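Local coordinates for protein putative S41 protease (Bacteroides fragilis NCTC 9343, PDB 3K50) that is of unproven function but is probably a serine protease of the S41 family that cleaves peptide bonds, at residues A[292-297]-A[319-324]; A[192-197]-A[232-237]; A[112-117]-A[136-141]. One frame throughout, in Å; residues are numbered along the deposited sequence.

Contact 1 of 3, residues A[292-297]-A[319-324]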
ATOM      1  N   THR A 292     -17.750  13.582  -0.709  1.00 31.44           N
ATOM      2  CA  THR A 292     -16.691  13.413  -1.687  1.00 28.35           C
ATOM      3  C   THR A 292     -15.389  13.047  -0.961  1.00 29.49           C
ATOM      4  O   THR A 292     -15.144  13.517   0.157  1.00 26.68           O
ATOM      5  CB  THR A 292     -16.452  14.723  -2.457  1.00 31.13           C
ATOM      6  OG1 THR A 292     -17.664  15.145  -3.062  1.00 33.55           O
ATOM      7  CG2 THR A 292     -15.375  14.542  -3.572  1.00 31.82           C
ATOM      8  N   VAL A 293     -14.596  12.175  -1.570  1.00 29.11           N
ATOM      9  CA  VAL A 293     -13.273  11.805  -1.056  1.00 30.67           C
ATOM     10  C   VAL A 293     -12.308  11.759  -2.278  1.00 29.82           C
ATOM     11  O   VAL A 293     -12.704  11.356  -3.345  1.00 28.57           O
ATOM     12  CB  VAL A 293     -13.270  10.516  -0.217  1.00 27.67           C
ATOM     13  CG1 VAL A 293     -13.771   9.287  -1.052  1.00 26.18           C
ATOM     14  CG2 VAL A 293     -11.902  10.264   0.341  1.00 30.57           C
ATOM     15  N   TYR A 294     -11.118  12.321  -2.129  1.00 29.27           N
ATOM     16  CA  TYR A 294     -10.042  12.275  -3.152  1.00 25.91           C
ATOM     17  C   TYR A 294      -9.073  11.201  -2.633  1.00 27.61           C
ATOM     18  O   TYR A 294      -8.626  11.238  -1.454  1.00 30.77           O
ATOM     19  CB  TYR A 294      -9.356  13.628  -3.353  1.00 23.36           C
ATOM     20  CG  TYR A 294     -10.327  14.694  -3.819  1.00 29.80           C
ATOM     21  CD1 TYR A 294     -11.184  15.314  -2.927  1.00 26.62           C
ATOM     22  CD2 TYR A 294     -10.444  15.025  -5.174  1.00 31.99           C
ATOM     23  CE1 TYR A 294     -12.104  16.277  -3.358  1.00 26.64           C
ATOM     24  CE2 TYR A 294     -11.387  15.966  -5.608  1.00 31.07           C
ATOM     25  CZ  TYR A 294     -12.221  16.563  -4.697  1.00 27.86           C
ATOM     26  OH  TYR A 294     -13.161  17.489  -5.088  1.00 29.22           O
ATOM     27  N   VAL A 295      -8.799  10.226  -3.495  1.00 29.61           N
ATOM     28  CA  VAL A 295      -7.944   9.087  -3.194  1.00 27.36           C
ATOM     29  C   VAL A 295      -6.741   9.133  -4.142  1.00 25.25           C
ATOM     30  O   VAL A 295      -6.900   9.222  -5.368  1.00 27.96           O
ATOM     31  CB  VAL A 295      -8.723   7.748  -3.288  1.00 30.75           C
ATOM     32  CG1 VAL A 295      -7.775   6.534  -2.957  1.00 27.21           C
ATOM     33  CG2 VAL A 295      -9.921   7.757  -2.327  1.00 26.85           C
ATOM     34  N   LEU A 296      -5.552   9.229  -3.548  1.00 28.53           N
ATOM     35  CA  LEU A 296      -4.286   9.251  -4.300  1.00 28.36           C
ATOM     36  C   LEU A 296      -3.755   7.831  -4.514  1.00 26.94           C
ATOM     37  O   LEU A 296      -3.573   7.071  -3.545  1.00 29.45           O
ATOM     38  CB  LEU A 296      -3.275  10.123  -3.562  1.00 26.86           C
ATOM     39  CG  LEU A 296      -3.740  11.495  -3.078  1.00 31.48           C
ATOM     40  CD1 LEU A 296      -2.598  12.323  -2.469  1.00 28.74           C
ATOM     41  CD2 LEU A 296      -4.399  12.272  -4.222  1.00 24.78           C
ATOM     42  N   THR A 297      -3.508   7.487  -5.774  1.00 31.12           N
ATOM     43  CA  THR A 297      -3.193   6.098  -6.194  1.00 31.11           C
ATOM     44  C   THR A 297      -1.987   5.946  -7.097  1.00 28.24           C
ATOM     45  O   THR A 297      -1.580   6.901  -7.718  1.00 28.51           O
ATOM     46  CB  THR A 297      -4.437   5.481  -6.974  1.00 35.05           C
ATOM     47  OG1 THR A 297      -4.693   6.197  -8.196  1.00 29.77           O
ATOM     48  CG2 THR A 297      -5.691   5.539  -6.134  1.00 28.55           C
ATOM     49  N   VAL A 319     -12.888  10.554  -6.106  1.00 31.77           N
ATOM     50  CA  VAL A 319     -12.095  11.090  -7.193  1.00 29.16           C
ATOM     51  C   VAL A 319     -10.726  10.509  -7.044  1.00 29.07           C
ATOM     52  O   VAL A 319     -10.125  10.665  -6.011  1.00 29.83           O
ATOM     53  CB  VAL A 319     -12.021  12.646  -7.104  1.00 31.50           C
ATOM     54  CG1 VAL A 319     -10.991  13.206  -8.080  1.00 26.48           C
ATOM     55  CG2 VAL A 319     -13.462  13.316  -7.273  1.00 28.19           C
ATOM     56  N   LEU A 320     -10.245   9.850  -8.084  1.00 28.77           N
ATOM     57  CA  LEU A 320      -8.969   9.185  -8.117  1.00 27.03           C
ATOM     58  C   LEU A 320      -7.951  10.032  -8.853  1.00 28.62           C
ATOM     59  O   LEU A 320      -8.197  10.437  -9.963  1.00 26.59           O
ATOM     60  CB  LEU A 320      -9.087   7.823  -8.786  1.00 33.31           C
ATOM     61  CG  LEU A 320     -10.084   6.832  -8.171  1.00 30.57           C
ATOM     62  CD1 LEU A 320     -10.039   5.527  -8.961  1.00 28.74           C
ATOM     63  CD2 LEU A 320      -9.808   6.636  -6.665  1.00 24.80           C
ATOM     64  N   ILE A 321      -6.826  10.300  -8.172  1.00 28.33           N
ATOM     65  CA  ILE A 321      -5.732  11.130  -8.674  1.00 28.71           C
ATOM     66  C   ILE A 321      -4.436  10.362  -8.571  1.00 28.14           C
ATOM     67  O   ILE A 321      -4.123   9.830  -7.526  1.00 27.16           O
ATOM     68  CB  ILE A 321      -5.634  12.447  -7.868  1.00 25.08           C
ATOM     69  CG1 ILE A 321      -6.852  13.334  -8.134  1.00 32.22           C
ATOM     70  CG2 ILE A 321      -4.346  13.287  -8.245  1.00 25.75           C
ATOM     71  CD1 ILE A 321      -6.963  14.496  -7.152  1.00 39.18           C
ATOM     72  N   GLY A 322      -3.699  10.234  -9.679  1.00 28.12           N
ATOM     73  CA  GLY A 322      -2.412   9.478  -9.642  1.00 26.18           C
ATOM     74  C   GLY A 322      -2.313   8.608 -10.868  1.00 27.59           C
ATOM     75  O   GLY A 322      -2.574   9.088 -11.945  1.00 26.92           O
ATOM     76  N   THR A 323      -1.988   7.314 -10.687  1.00 27.45           N
ATOM     77  CA  THR A 323      -1.859   6.375 -11.800  1.00 27.64           C
ATOM     78  C   THR A 323      -2.743   5.172 -11.498  1.00 28.64           C
ATOM     79  O   THR A 323      -3.202   5.012 -10.383  1.00 25.79           O
ATOM     80  CB  THR A 323      -0.401   5.986 -12.094  1.00 31.20           C
ATOM     81  OG1 THR A 323       0.245   5.493 -10.923  1.00 33.95           O
ATOM     82  CG2 THR A 323       0.421   7.206 -12.688  1.00 27.31           C
ATOM     83  N   LYS A 324      -2.967   4.327 -12.475  1.00 25.58           N
ATOM     84  CA  LYS A 324      -3.890   3.188 -12.313  1.00 30.65           C
ATOM     85  C   LYS A 324      -3.518   2.248 -11.158  1.00 29.65           C
ATOM     86  O   LYS A 324      -2.305   2.023 -10.890  1.00 33.32           O
ATOM     87  CB  LYS A 324      -3.980   2.485 -13.690  1.00 31.71           C
ATOM     88  CG  LYS A 324      -4.919   1.360 -13.745  1.00 43.63           C
ATOM     89  CD  LYS A 324      -5.638   1.141 -15.082  1.00 48.74           C
ATOM     90  CE  LYS A 324      -5.006   0.195 -16.076  1.00 59.96           C
ATOM     91  NZ  LYS A 324      -6.182  -0.615 -16.733  1.00 52.76           N
TER
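Thr297 and Thr323 hold the C-terminal end of this parallel strand pair with two bonds of different kinds. The hydroxyl OG1 of Thr297 donates to the carbonyl O of Thr323 at 2.9 Å, while the carbonyl O of Thr297 accepts the backbone N of Thr323 at 3.0 Å. In the second bond the donor stands well above the carbonyl plane, 53° out of it, as the chain leaves the strand after Gly322. With chi1 of Thr297 at 64°, OG1 sits between the backbone N and carbonyl carbon and faces the Thr323 carbonyl. Behind this end, four backbone bonds run in the regular parallel pattern: Val293 O to Val319 N, Val319 O to Val295 N, Val295 O to Ile321 N and Ile321 O to Thr297 N.

Side chains pair in register on both faces. On one, the CD2 corner of the Tyr294 ring meets Val319 CB at 3.4 Å, the two side chains lying side by side, and the same CD2 reaches Ile321 CD1 at 4.0 Å. Leu296 keeps to that face, its CD2 branch 3.9 Å from Ile321 CB. On the other face Leu320 turns its CD2 back to Val295 CB, 3.7 Å away.

The strands are joined through helix 304-312 as a beta-alpha-beta unit, a building block of the ClpP/crotonase-like fold to which the S41 family belongs. Strand 226-230 bonds to the far side of 292-297, strand 368-369 continues the sheet beyond 317-322, and helix 388-398 covers the face bearing Tyr294, Leu296 and Ile321.

Contact 2 of 3, residues A[192-197]-A[232-237]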
ATOM      1  N   LEU A 192      -4.767  12.289   4.972  1.00 27.24           N
ATOM      2  CA  LEU A 192      -4.256  11.098   5.604  1.00 29.22           C
ATOM      3  C   LEU A 192      -3.455  10.225   4.658  1.00 27.94           C
ATOM      4  O   LEU A 192      -3.983   9.730   3.677  1.00 27.98           O
ATOM      5  CB  LEU A 192      -5.416  10.262   6.167  1.00 29.64           C
ATOM      6  CG  LEU A 192      -5.142   8.926   6.872  1.00 34.78           C
ATOM      7  CD1 LEU A 192      -4.443   9.168   8.210  1.00 31.28           C
ATOM      8  CD2 LEU A 192      -6.414   8.190   7.095  1.00 29.56           C
HETATM    9  N   MSE A 193      -2.194  10.007   5.020  1.00 26.73           N
HETATM   10  CA  MSE A 193      -1.305   9.061   4.349  1.00 26.38           C
HETATM   11  C   MSE A 193      -1.371   7.743   5.167  1.00 32.07           C
HETATM   12  O   MSE A 193      -0.745   7.636   6.210  1.00 31.64           O
HETATM   13  CB  MSE A 193       0.100   9.636   4.237  1.00 25.76           C
HETATM   14  CG  MSE A 193       0.939   9.002   3.199  1.00 26.91           C
HETATM   15 SE   MSE A 193       1.288   7.065   3.258  0.75 25.60          SE
HETATM   16  CE  MSE A 193       2.188   6.981   1.515  1.00 32.58           C
ATOM     17  N   TYR A 194      -2.191   6.788   4.685  1.00 33.50           N
ATOM     18  CA  TYR A 194      -2.482   5.514   5.361  1.00 32.57           C
ATOM     19  C   TYR A 194      -1.862   4.427   4.525  1.00 31.18           C
ATOM     20  O   TYR A 194      -2.313   4.171   3.408  1.00 27.11           O
ATOM     21  CB  TYR A 194      -3.991   5.292   5.459  1.00 33.11           C
ATOM     22  CG  TYR A 194      -4.419   4.021   6.201  1.00 30.70           C
ATOM     23  CD1 TYR A 194      -4.225   3.900   7.539  1.00 29.68           C
ATOM     24  CD2 TYR A 194      -5.112   3.008   5.551  1.00 31.85           C
ATOM     25  CE1 TYR A 194      -4.670   2.735   8.256  1.00 30.09           C
ATOM     26  CE2 TYR A 194      -5.561   1.857   6.228  1.00 30.47           C
ATOM     27  CZ  TYR A 194      -5.348   1.735   7.568  1.00 30.17           C
ATOM     28  OH  TYR A 194      -5.793   0.623   8.239  1.00 26.80           O
ATOM     29  N   ASN A 195      -0.841   3.766   5.051  1.00 29.66           N
ATOM     30  CA  ASN A 195       0.004   2.933   4.161  1.00 30.56           C
ATOM     31  C   ASN A 195      -0.193   1.431   4.171  1.00 31.02           C
ATOM     32  O   ASN A 195       0.393   0.762   3.359  1.00 30.09           O
ATOM     33  CB  ASN A 195       1.494   3.259   4.431  1.00 28.24           C
ATOM     34  CG  ASN A 195       2.373   3.091   3.188  1.00 35.51           C
ATOM     35  OD1 ASN A 195       2.000   3.508   2.113  1.00 36.49           O
ATOM     36  ND2 ASN A 195       3.507   2.438   3.342  1.00 31.54           N
ATOM     37  N   GLU A 196      -1.028   0.915   5.068  1.00 32.06           N
ATOM     38  CA  GLU A 196      -1.213  -0.507   5.174  1.00 31.76           C
ATOM     39  C   GLU A 196      -2.463  -0.785   5.974  1.00 32.33           C
ATOM     40  O   GLU A 196      -2.684  -0.163   7.001  1.00 30.65           O
ATOM     41  CB  GLU A 196       0.001  -1.151   5.879  1.00 33.17           C
ATOM     42  CG  GLU A 196      -0.009  -2.595   5.802  1.00 36.83           C
ATOM     43  CD  GLU A 196       1.095  -3.269   6.608  1.00 45.05           C
ATOM     44  OE1 GLU A 196       1.807  -2.605   7.389  1.00 46.61           O
ATOM     45  OE2 GLU A 196       1.216  -4.498   6.453  1.00 42.27           O
ATOM     46  N   PHE A 197      -3.312  -1.685   5.464  1.00 30.26           N
ATOM     47  CA  PHE A 197      -4.508  -2.091   6.195  1.00 30.75           C
ATOM     48  C   PHE A 197      -4.101  -3.174   7.208  1.00 30.36           C
ATOM     49  O   PHE A 197      -4.267  -4.385   6.979  1.00 31.45           O
ATOM     50  CB  PHE A 197      -5.601  -2.579   5.223  1.00 30.85           C
ATOM     51  CG  PHE A 197      -6.178  -1.469   4.366  1.00 27.84           C
ATOM     52  CD1 PHE A 197      -5.498  -0.998   3.291  1.00 29.39           C
ATOM     53  CD2 PHE A 197      -7.406  -0.909   4.663  1.00 35.54           C
ATOM     54  CE1 PHE A 197      -6.010   0.040   2.527  1.00 30.34           C
ATOM     55  CE2 PHE A 197      -7.922   0.124   3.907  1.00 34.70           C
ATOM     56  CZ  PHE A 197      -7.210   0.607   2.840  1.00 34.59           C
ATOM     57  N   ARG A 232      -1.204   5.863  -2.028  1.00 31.91           N
ATOM     58  CA  ARG A 232      -0.326   5.626  -3.163  1.00 28.95           C
ATOM     59  C   ARG A 232       0.624   4.432  -3.114  1.00 28.54           C
ATOM     60  O   ARG A 232       0.991   3.917  -4.183  1.00 29.28           O
ATOM     61  CB  ARG A 232       0.469   6.901  -3.521  1.00 29.41           C
ATOM     62  CG  ARG A 232       1.647   7.200  -2.635  1.00 28.47           C
ATOM     63  CD  ARG A 232       2.295   8.489  -3.086  1.00 26.13           C
ATOM     64  NE  ARG A 232       1.544   9.655  -2.648  1.00 28.84           N
ATOM     65  CZ  ARG A 232       1.789  10.920  -3.001  1.00 28.85           C
ATOM     66  NH1 ARG A 232       2.721  11.222  -3.909  1.00 30.33           N
ATOM     67  NH2 ARG A 232       1.030  11.894  -2.482  1.00 27.08           N
ATOM     68  N   TYR A 233       1.085   4.062  -1.930  1.00 25.30           N
ATOM     69  CA  TYR A 233       1.995   2.975  -1.780  1.00 27.49           C
ATOM     70  C   TYR A 233       1.368   1.890  -0.939  1.00 29.01           C
ATOM     71  O   TYR A 233       2.074   1.008  -0.476  1.00 28.95           O
ATOM     72  CB  TYR A 233       3.332   3.439  -1.103  1.00 28.28           C
ATOM     73  CG  TYR A 233       4.078   4.511  -1.801  1.00 25.84           C
ATOM     74  CD1 TYR A 233       4.170   4.535  -3.209  1.00 25.32           C
ATOM     75  CD2 TYR A 233       4.828   5.479  -1.065  1.00 28.44           C
ATOM     76  CE1 TYR A 233       4.820   5.533  -3.826  1.00 28.61           C
ATOM     77  CE2 TYR A 233       5.545   6.457  -1.715  1.00 28.69           C
ATOM     78  CZ  TYR A 233       5.530   6.476  -3.091  1.00 26.20           C
ATOM     79  OH  TYR A 233       6.197   7.487  -3.754  1.00 25.13           O
ATOM     80  N   ASN A 234       0.051   1.910  -0.795  1.00 28.04           N
ATOM     81  CA  ASN A 234      -0.669   0.938   0.042  1.00 29.48           C
ATOM     82  C   ASN A 234      -1.004  -0.379  -0.702  1.00 30.09           C
ATOM     83  O   ASN A 234      -1.873  -0.428  -1.578  1.00 30.09           O
ATOM     84  CB  ASN A 234      -1.929   1.596   0.590  1.00 30.69           C
ATOM     85  CG  ASN A 234      -2.567   0.789   1.706  1.00 33.86           C
ATOM     86  OD1 ASN A 234      -2.659  -0.441   1.610  1.00 26.52           O
ATOM     87  ND2 ASN A 234      -3.063   1.484   2.749  1.00 30.56           N
ATOM     88  N   THR A 235      -0.297  -1.455  -0.341  1.00 32.53           N
ATOM     89  CA  THR A 235      -0.393  -2.741  -1.048  1.00 31.54           C
ATOM     90  C   THR A 235      -1.514  -3.639  -0.484  1.00 32.34           C
ATOM     91  O   THR A 235      -1.680  -4.796  -0.896  1.00 31.24           O
ATOM     92  CB  THR A 235       0.956  -3.494  -1.009  1.00 34.44           C
ATOM     93  OG1 THR A 235       1.204  -3.945   0.316  1.00 32.47           O
ATOM     94  CG2 THR A 235       2.136  -2.626  -1.496  1.00 32.45           C
ATOM     95  N   GLY A 236      -2.226  -3.127   0.515  1.00 32.24           N
ATOM     96  CA  GLY A 236      -3.445  -3.759   1.000  1.00 33.48           C
ATOM     97  C   GLY A 236      -3.374  -4.258   2.413  1.00 32.51           C
ATOM     98  O   GLY A 236      -2.672  -3.676   3.284  1.00 33.15           O
ATOM     99  N   GLY A 237      -4.085  -5.363   2.636  1.00 30.14           N
ATOM    100  CA  GLY A 237      -4.147  -5.966   3.959  1.00 28.48           C
ATOM    101  C   GLY A 237      -5.534  -6.447   4.357  1.00 31.83           C
ATOM    102  O   GLY A 237      -6.212  -7.117   3.576  1.00 33.60           O
TER
HETATM  103  O   HOH W   1      -0.032   4.784   0.765  1.00 30.93           O
HETATM  104  O   HOH W   2       1.592  -1.258   2.208  1.00 31.75           O
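Asn234 reaches into the backbone of 192-197, its ND2 donating to Tyr194 O at 2.9 Å. The acceptor lies close to the amide plane of Asn234, but ND2 itself stands above the carbonyl plane of Tyr194. Asn234 CG, anti to the backbone N (chi1 -167°), lies against the Asn195 peptide, 3.4 Å from Asn195 O. Next to it Phe197 presents its ring rim: CD1 lies 3.3 Å from Asn234 OD1, near the ring plane, with ring and amide turned 52° apart. Phe197 N then donates to Gly236 O at 3.0 Å.

The other end of the amide is held by its own loop: Asn234 OD1 accepts from Gly236 N at 2.9 Å, an Asx turn, so its rotation is set. The turn follows strand 226-230, the parallel neighbour of strand 187-194, and leads to helix 239-249. Two waters extend the join. One donates to Asn195 OD1 and accepts from Tyr233 N; the other donates to Asn195 O and accepts from Thr235 N.

Farther out, the selenomethionine methyl CE of Met193 touches Tyr233 CD2 at 4.0 Å, while Arg232 CG covers the centre of one face of the Tyr233 ring. Arg232 pairs with Asp230, Glu372 and Glu387, and Tyr233 OH bonds to Glu372 and Arg110.

Contact 3 of 3, residues A[112-117]-A[136-141]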
ATOM      1  N   HIS A 112      14.668  14.152  -0.619  1.00 27.55           N
ATOM      2  CA  HIS A 112      16.114  14.145  -0.563  1.00 29.11           C
ATOM      3  C   HIS A 112      16.632  13.094  -1.513  1.00 29.93           C
ATOM      4  O   HIS A 112      15.992  12.059  -1.747  1.00 29.08           O
ATOM      5  CB  HIS A 112      16.633  13.796   0.820  1.00 31.84           C
ATOM      6  CG  HIS A 112      16.642  14.944   1.769  1.00 34.20           C
ATOM      7  ND1 HIS A 112      16.305  14.809   3.092  1.00 36.04           N
ATOM      8  CD2 HIS A 112      16.955  16.250   1.587  1.00 35.64           C
ATOM      9  CE1 HIS A 112      16.411  15.979   3.686  1.00 33.13           C
ATOM     10  NE2 HIS A 112      16.801  16.870   2.793  1.00 36.46           N
ATOM     11  N   TRP A 113      17.821  13.350  -2.029  1.00 30.42           N
ATOM     12  CA  TRP A 113      18.486  12.431  -2.942  1.00 32.60           C
ATOM     13  C   TRP A 113      19.797  12.014  -2.314  1.00 32.10           C
ATOM     14  O   TRP A 113      20.522  12.881  -1.820  1.00 29.69           O
ATOM     15  CB  TRP A 113      18.826  13.113  -4.248  1.00 31.72           C
ATOM     16  CG  TRP A 113      17.682  13.600  -5.071  1.00 36.13           C
ATOM     17  CD1 TRP A 113      16.894  14.660  -4.810  1.00 33.79           C
ATOM     18  CD2 TRP A 113      17.278  13.104  -6.351  1.00 31.99           C
ATOM     19  NE1 TRP A 113      15.989  14.851  -5.830  1.00 36.52           N
ATOM     20  CE2 TRP A 113      16.203  13.905  -6.789  1.00 39.62           C
ATOM     21  CE3 TRP A 113      17.693  12.042  -7.155  1.00 30.35           C
ATOM     22  CZ2 TRP A 113      15.535  13.673  -7.988  1.00 33.97           C
ATOM     23  CZ3 TRP A 113      17.057  11.839  -8.365  1.00 34.82           C
ATOM     24  CH2 TRP A 113      15.976  12.661  -8.769  1.00 32.47           C
ATOM     25  N   ILE A 114      20.068  10.714  -2.258  1.00 32.07           N
ATOM     26  CA  ILE A 114      21.357  10.212  -1.782  1.00 27.29           C
ATOM     27  C   ILE A 114      22.279  10.196  -3.014  1.00 29.48           C
ATOM     28  O   ILE A 114      21.963   9.564  -4.032  1.00 30.83           O
ATOM     29  CB  ILE A 114      21.267   8.833  -1.165  1.00 26.13           C
ATOM     30  CG1 ILE A 114      20.314   8.800   0.028  1.00 30.26           C
ATOM     31  CG2 ILE A 114      22.621   8.400  -0.629  1.00 24.20           C
ATOM     32  CD1 ILE A 114      20.166   7.372   0.629  1.00 30.62           C
HETATM   33  N   MSE A 115      23.400  10.901  -2.930  1.00 31.67           N
HETATM   34  CA  MSE A 115      24.336  11.060  -4.066  1.00 34.65           C
HETATM   35  C   MSE A 115      25.660  10.295  -3.937  1.00 37.01           C
HETATM   36  O   MSE A 115      26.266   9.942  -4.960  1.00 35.23           O
HETATM   37  CB  MSE A 115      24.659  12.532  -4.281  1.00 34.89           C
HETATM   38  CG  MSE A 115      23.450  13.387  -4.523  1.00 35.56           C
HETATM   39 SE   MSE A 115      23.895  15.229  -4.738  0.75 31.31          SE
HETATM   40  CE  MSE A 115      24.453  15.261  -6.658  1.00 33.22           C
HETATM   41  N   MSE A 116      26.128  10.099  -2.696  1.00 39.43           N
HETATM   42  CA  MSE A 116      27.355   9.332  -2.405  1.00 39.20           C
HETATM   43  C   MSE A 116      27.222   8.618  -1.088  1.00 40.24           C
HETATM   44  O   MSE A 116      26.487   9.083  -0.201  1.00 39.24           O
HETATM   45  CB  MSE A 116      28.540  10.259  -2.265  1.00 41.07           C
HETATM   46  CG  MSE A 116      28.668  11.223  -3.397  1.00 51.60           C
HETATM   47 SE   MSE A 116      29.480  10.509  -4.953  0.75 55.56          SE
HETATM   48  CE  MSE A 116      31.164  11.334  -4.397  1.00 36.24           C
HETATM   49  N   MSE A 117      27.908   7.476  -0.968  1.00 42.50           N
HETATM   50  CA  MSE A 117      27.998   6.723   0.281  1.00 45.17           C
HETATM   51  C   MSE A 117      29.459   6.529   0.597  1.00 41.75           C
HETATM   52  O   MSE A 117      30.187   5.885  -0.154  1.00 37.34           O
HETATM   53  CB  MSE A 117      27.325   5.369   0.187  1.00 44.20           C
HETATM   54  CG  MSE A 117      25.870   5.451   0.101  1.00 52.64           C
HETATM   55 SE   MSE A 117      25.013   3.729   0.377  0.75 60.05          SE
HETATM   56  CE  MSE A 117      25.641   2.756  -1.261  1.00 57.41           C
ATOM     57  N   ARG A 136      26.854   4.666   7.737  1.00 39.47           N
ATOM     58  CA  ARG A 136      27.364   5.176   6.464  1.00 39.88           C
ATOM     59  C   ARG A 136      27.440   6.676   6.501  1.00 40.69           C
ATOM     60  O   ARG A 136      26.720   7.333   7.252  1.00 43.71           O
ATOM     61  CB  ARG A 136      26.434   4.821   5.276  1.00 42.92           C
ATOM     62  CG  ARG A 136      25.898   3.398   5.174  1.00 42.99           C
ATOM     63  CD  ARG A 136      26.993   2.369   5.082  1.00 62.21           C
ATOM     64  NE  ARG A 136      28.056   2.756   4.144  1.00 69.37           N
ATOM     65  CZ  ARG A 136      28.053   2.507   2.830  1.00 72.98           C
ATOM     66  NH1 ARG A 136      27.046   1.844   2.244  1.00 72.67           N
ATOM     67  NH2 ARG A 136      29.088   2.911   2.089  1.00 65.40           N
ATOM     68  N   GLN A 137      28.295   7.220   5.654  1.00 43.24           N
ATOM     69  CA  GLN A 137      28.409   8.658   5.475  1.00 44.26           C
ATOM     70  C   GLN A 137      27.752   8.936   4.138  1.00 42.44           C
ATOM     71  O   GLN A 137      28.137   8.332   3.136  1.00 43.30           O
ATOM     72  CB  GLN A 137      29.859   9.127   5.456  1.00 44.63           C
ATOM     73  CG  GLN A 137      30.506   9.121   6.822  1.00 53.77           C
ATOM     74  CD  GLN A 137      29.756  10.008   7.811  1.00 64.16           C
ATOM     75  OE1 GLN A 137      29.469   9.587   8.935  1.00 67.69           O
ATOM     76  NE2 GLN A 137      29.385  11.221   7.375  1.00 68.66           N
ATOM     77  N   LEU A 138      26.793   9.862   4.118  1.00 37.19           N
ATOM     78  CA  LEU A 138      26.076  10.154   2.890  1.00 34.82           C
ATOM     79  C   LEU A 138      26.231  11.586   2.411  1.00 34.10           C
ATOM     80  O   LEU A 138      26.237  12.510   3.228  1.00 35.10           O
ATOM     81  CB  LEU A 138      24.575   9.897   3.124  1.00 33.50           C
ATOM     82  CG  LEU A 138      24.121   8.542   3.690  1.00 26.56           C
ATOM     83  CD1 LEU A 138      22.576   8.447   3.810  1.00 22.21           C
ATOM     84  CD2 LEU A 138      24.670   7.329   2.888  1.00 26.71           C
ATOM     85  N   GLN A 139      26.400  11.774   1.103  1.00 34.55           N
ATOM     86  CA  GLN A 139      26.268  13.102   0.496  1.00 35.04           C
ATOM     87  C   GLN A 139      24.803  13.138   0.028  1.00 33.31           C
ATOM     88  O   GLN A 139      24.354  12.215  -0.612  1.00 32.16           O
ATOM     89  CB  GLN A 139      27.211  13.328  -0.681  1.00 37.88           C
ATOM     90  CG  GLN A 139      27.095  14.727  -1.290  1.00 39.05           C
ATOM     91  CD  GLN A 139      28.114  14.993  -2.392  1.00 43.81           C
ATOM     92  OE1 GLN A 139      28.147  14.298  -3.404  1.00 56.42           O
ATOM     93  NE2 GLN A 139      28.944  16.026  -2.198  1.00 46.02           N
ATOM     94  N   ILE A 140      24.089  14.202   0.366  1.00 30.41           N
ATOM     95  CA  ILE A 140      22.677  14.353   0.098  1.00 32.18           C
ATOM     96  C   ILE A 140      22.459  15.544  -0.821  1.00 33.85           C
ATOM     97  O   ILE A 140      23.193  16.549  -0.710  1.00 30.97           O
ATOM     98  CB  ILE A 140      21.897  14.629   1.448  1.00 34.60           C
ATOM     99  CG1 ILE A 140      21.995  13.429   2.408  1.00 38.10           C
ATOM    100  CG2 ILE A 140      20.395  14.982   1.244  1.00 37.08           C
ATOM    101  CD1 ILE A 140      21.533  12.164   1.852  1.00 45.45           C
ATOM    102  N   GLY A 141      21.466  15.450  -1.713  1.00 32.60           N
ATOM    103  CA  GLY A 141      21.134  16.558  -2.619  1.00 32.39           C
ATOM    104  C   GLY A 141      19.641  16.828  -2.687  1.00 33.61           C
ATOM    105  O   GLY A 141      18.872  16.156  -2.016  1.00 28.36           O
TER
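Gln139 stands opposite two consecutive residues, Met115 and Met116, so the antiparallel pair carries a classic beta bulge. Gln139 O takes a bond from Met115 N at 2.8 Å and a weak one from Met116 N at 3.5 Å; Gln139 N returns a bond to Met116 O. Before the bulge, Trp113 and Gly141 form a hydrogen-bonded pair, with Gly141 N to Trp113 O at 2.7 Å. The extra residue shifts the register by one, so that Ile114 stands across from Ile140 but Met117 from Leu138.

The apolar contacts gather on the face of these four residues. Met117 and Leu138 lie side by side, CG of the former 3.6 Å from CD2 of the latter; Ile114 CD1 meets Leu138 CD1, and Ile114 CG1 meets Ile140 CD1. At the margin, Ile140 CG2 rests 3.7 Å from CD2 of the His112 imidazole.

Selenium and polar groups make a third kind of contact. Met115, a selenomethionine as are Met116 and Met117, sets its SE 3.7 Å from Gly141 CA. Met116 and Gln139 run alongside each other, and Gln139 OE1 comes to 3.1 Å from Met116 CG. Met117 puts CB over one face of the Arg136 guanidinium and SE 3.3 Å from its NH1; that guanidinium is held by Asn118 through NE and by a salt bridge from NH1 to Glu129.

Both strands belong to the five-stranded antiparallel sheet of the PDZ-like domain, between 90-97 and 154-165. The chemistry implies two unlike faces: Ile114, Ile140, Leu138 and Met117 make one buried, apolar face, whereas the other is mixed, buried at Trp113 and Gly141 and partly exposed at Met116 and Gln139, where a selenoether lies beside an amide.

Contacts 1 and 2 share the mixed sheet of the S41 family region and touch each other, Leu296 CD1 lying 3.7 Å from Arg232 NH2. Contact 3 stands apart in the PDZ-like sheet, its centre about 32 Å from that of contact 1 and about 27 Å from that of contact 2. Contact 1 is a buried strand pair, almost wholly backbone bonds and hydrocarbon. Contact 2, near the middle of the chain but only partly buried, joins a strand end to a loop and relies on an amide, waters and a single backbone bridge in place of extended pairing. Contact 3 has regular pairing too, antiparallel and broken by a bulge, with one apolar buried face and one that is mixed and partly exposed.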